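Cytochrome P450 reductase (Amycolatopsis methanolica 239, PDB 5OGX) passes electrons from NADH, through FAD and a [2Fe-2S] cluster, to the P450 GcoA that O-demethylates guaiacol and other lignin-derived aromatics. Local coordinates at residues W32-C37 against V87-D92. Numbering follows the deposited sequence.
Sequences WMPNSC and VRSTAD. Unlike the reference sequence in segment 87-92: Ala91 (reference Ser), Asp92 (reference Glu). With NA (sodium ion), chain D; FES (Fe2/s2 (inorganic) cluster), chain C.
Pro34 meets Ser89 and Thr90 through its ring carbons, a van der Waals contact with polar side chains. Ser89 OG, anti to its own backbone N (chi1 177°), comes within 3.2 Å of Pro34 CD, while Thr90 OG1 and CG2 both bear on Pro34 CG from one side as the two side chains run past each other in opposite directions. Beside them Trp32 presents the rim of its indole to Asp92, backbone and CB: the carbonyl O lies near the ring plane, 3.7 Å from CE3, and CB touches CZ3. Trp32 NE1 hydrogen-bonds to Asp196 OD1, and Arg95 makes a cation-pi contact with the ring. The apolar share is slight, Met33 CE reaching Val87 CG2 at 4.4 Å in a core to which Leu47 and Val9 also contribute.

Cys37 SG binds FE1 of the cluster, an iron shared with Cys42. A modelled sodium ion makes long contacts with Met33 SD (2.8 Å) and Pro34 O (3.0 Å). Between these sites Asn35 ND2 donates to Met33 O (3.0 Å) in a fairly straight bond within its amide plane, and OD1 accepts from Gly195 N.

The chain leaving strand 85-88 thus meets the cluster-binding loop of this plant-type ferredoxin (beta-grasp) domain by van der Waals contact, largely C-H groups against oxygens, without a hydrogen bond between the segments; the cluster and other hydrogen bonds hold the loop.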
loop_
_atom_site.group_PDB
_atom_site.type_symbol
_atom_site.label_atom_id
_atom_site.label_comp_id
_atom_site.label_asym_id
_atom_site.label_seq_id
_atom_site.Cartn_x
_atom_site.Cartn_y
_atom_site.Cartn_z
ATOM N N TRP A 32 2.221 -0.473 16.777
ATOM C CA TRP A 32 1.440 -0.769 15.581
ATOM C C TRP A 32 -0.057 -0.747 15.855
ATOM O O TRP A 32 -0.532 -1.194 16.903
ATOM C CB TRP A 32 1.804 -2.137 15.012
ATOM C CG TRP A 32 0.996 -2.430 13.774
ATOM C CD1 TRP A 32 1.175 -1.897 12.525
ATOM C CD2 TRP A 32 -0.135 -3.294 13.688
ATOM N NE1 TRP A 32 0.221 -2.396 11.652
ATOM C CE2 TRP A 32 -0.588 -3.266 12.348
ATOM C CE3 TRP A 32 -0.805 -4.112 14.620
ATOM C CZ2 TRP A 32 -1.696 -4.000 11.915
ATOM C CZ3 TRP A 32 -1.893 -4.854 14.187
ATOM C CH2 TRP A 32 -2.326 -4.799 12.843
ATOM N N MET A 33 -0.798 -0.251 14.881
ATOM C CA MET A 33 -2.211 -0.572 14.773
ATOM C C MET A 33 -2.575 -0.527 13.301
ATOM O O MET A 33 -1.859 0.088 12.502
ATOM C CB MET A 33 -3.070 0.402 15.580
ATOM C CG MET A 33 -2.834 1.839 15.177
ATOM S SD MET A 33 -4.122 2.900 15.875
ATOM C CE MET A 33 -4.250 2.254 17.557
ATOM N N PRO A 34 -3.660 -1.190 12.904
ATOM C CA PRO A 34 -3.954 -1.321 11.469
ATOM C C PRO A 34 -4.155 0.023 10.796
ATOM O O PRO A 34 -4.724 0.955 11.366
ATOM C CB PRO A 34 -5.246 -2.149 11.431
ATOM C CG PRO A 34 -5.403 -2.743 12.779
ATOM C CD PRO A 34 -4.579 -1.969 13.751
ATOM N N ASN A 35 -3.662 0.123 9.579
ATOM C CA ASN A 35 -3.737 1.320 8.812
ATOM C C ASN A 35 -3.499 1.022 7.335
ATOM O O ASN A 35 -2.682 0.243 7.039
ATOM C CB ASN A 35 -2.748 2.347 9.327
ATOM C CG ASN A 35 -1.326 1.970 9.095
ATOM O OD1 ASN A 35 -0.721 2.415 8.184
ATOM N ND2 ASN A 35 -0.802 1.193 9.963
ATOM N N SER A 36 -4.257 1.664 6.453
ATOM C CA SER A 36 -4.089 1.342 5.038
ATOM C C SER A 36 -4.347 2.530 4.122
ATOM O O SER A 36 -4.549 2.308 2.922
ATOM C CB SER A 36 -5.061 0.231 4.579
ATOM O OG SER A 36 -4.626 -1.075 4.910
ATOM N N CYS A 37 -4.378 3.768 4.634
ATOM C CA CYS A 37 -4.578 4.935 3.773
ATOM C C CYS A 37 -4.206 6.247 4.454
ATOM O O CYS A 37 -3.829 7.208 3.772
ATOM C CB CYS A 37 -6.029 4.998 3.268
ATOM S SG CYS A 37 -7.226 5.665 4.469
ATOM N N VAL A 87 -7.755 3.378 23.967
ATOM C CA VAL A 87 -8.495 2.873 22.820
ATOM C C VAL A 87 -8.303 1.369 22.675
ATOM O O VAL A 87 -7.374 0.774 23.219
ATOM C CB VAL A 87 -8.091 3.581 21.510
ATOM C CG1 VAL A 87 -8.295 5.090 21.641
ATOM C CG2 VAL A 87 -6.659 3.248 21.140
ATOM N N ARG A 88 -9.222 0.757 21.940
ATOM C CA ARG A 88 -9.135 -0.655 21.599
ATOM C C ARG A 88 -9.131 -0.769 20.092
ATOM O O ARG A 88 -10.031 -0.253 19.419
ATOM C CB ARG A 88 -10.291 -1.466 22.178
ATOM C CG ARG A 88 -10.201 -2.950 21.752
ATOM C CD ARG A 88 -11.358 -3.763 22.281
ATOM N NE ARG A 88 -12.656 -3.305 21.790
ATOM C CZ ARG A 88 -13.114 -3.502 20.559
ATOM N NH1 ARG A 88 -12.393 -4.165 19.663
ATOM N NH2 ARG A 88 -14.320 -3.053 20.233
ATOM N N SER A 89 -8.110 -1.439 19.572
ATOM C CA SER A 89 -8.006 -1.711 18.149
ATOM C C SER A 89 -8.188 -3.213 17.973
ATOM O O SER A 89 -9.016 -3.817 18.658
ATOM C CB SER A 89 -6.658 -1.205 17.608
ATOM O OG SER A 89 -6.471 -1.504 16.233
ATOM N N THR A 90 -7.431 -3.833 17.076
ATOM C CA THR A 90 -7.506 -5.280 16.951
ATOM C C THR A 90 -6.646 -5.952 18.016
ATOM O O THR A 90 -5.852 -5.313 18.707
ATOM C CB THR A 90 -7.015 -5.720 15.577
ATOM O OG1 THR A 90 -5.671 -5.267 15.443
ATOM C CG2 THR A 90 -7.846 -5.109 14.465
ATOM N N ALA A 91 -6.785 -7.279 18.114
ATOM C CA ALA A 91 -6.076 -8.036 19.144
ATOM C C ALA A 91 -4.569 -7.824 19.070
ATOM O O ALA A 91 -3.892 -7.762 20.105
ATOM C CB ALA A 91 -6.400 -9.523 19.016
ATOM N N ASP A 92 -4.024 -7.726 17.856
ATOM C CA ASP A 92 -2.582 -7.598 17.683
ATOM C C ASP A 92 -2.079 -6.168 17.814
ATOM O O ASP A 92 -0.865 -5.964 17.822
ATOM C CB ASP A 92 -2.157 -8.135 16.310
ATOM C CG ASP A 92 -2.215 -9.644 16.235
ATOM O OD1 ASP A 92 -2.439 -10.285 17.279
ATOM O OD2 ASP A 92 -2.039 -10.187 15.126
HETATM NA NA NA D . -5.843 1.669 14.022
HETATM FE FE1 FES C . -7.515 4.258 6.408
HETATM FE FE2 FES C . -7.666 5.374 8.767
HETATM S S1 FES C . -9.315 5.085 7.392
HETATM S S2 FES C . -5.904 4.383 7.900
#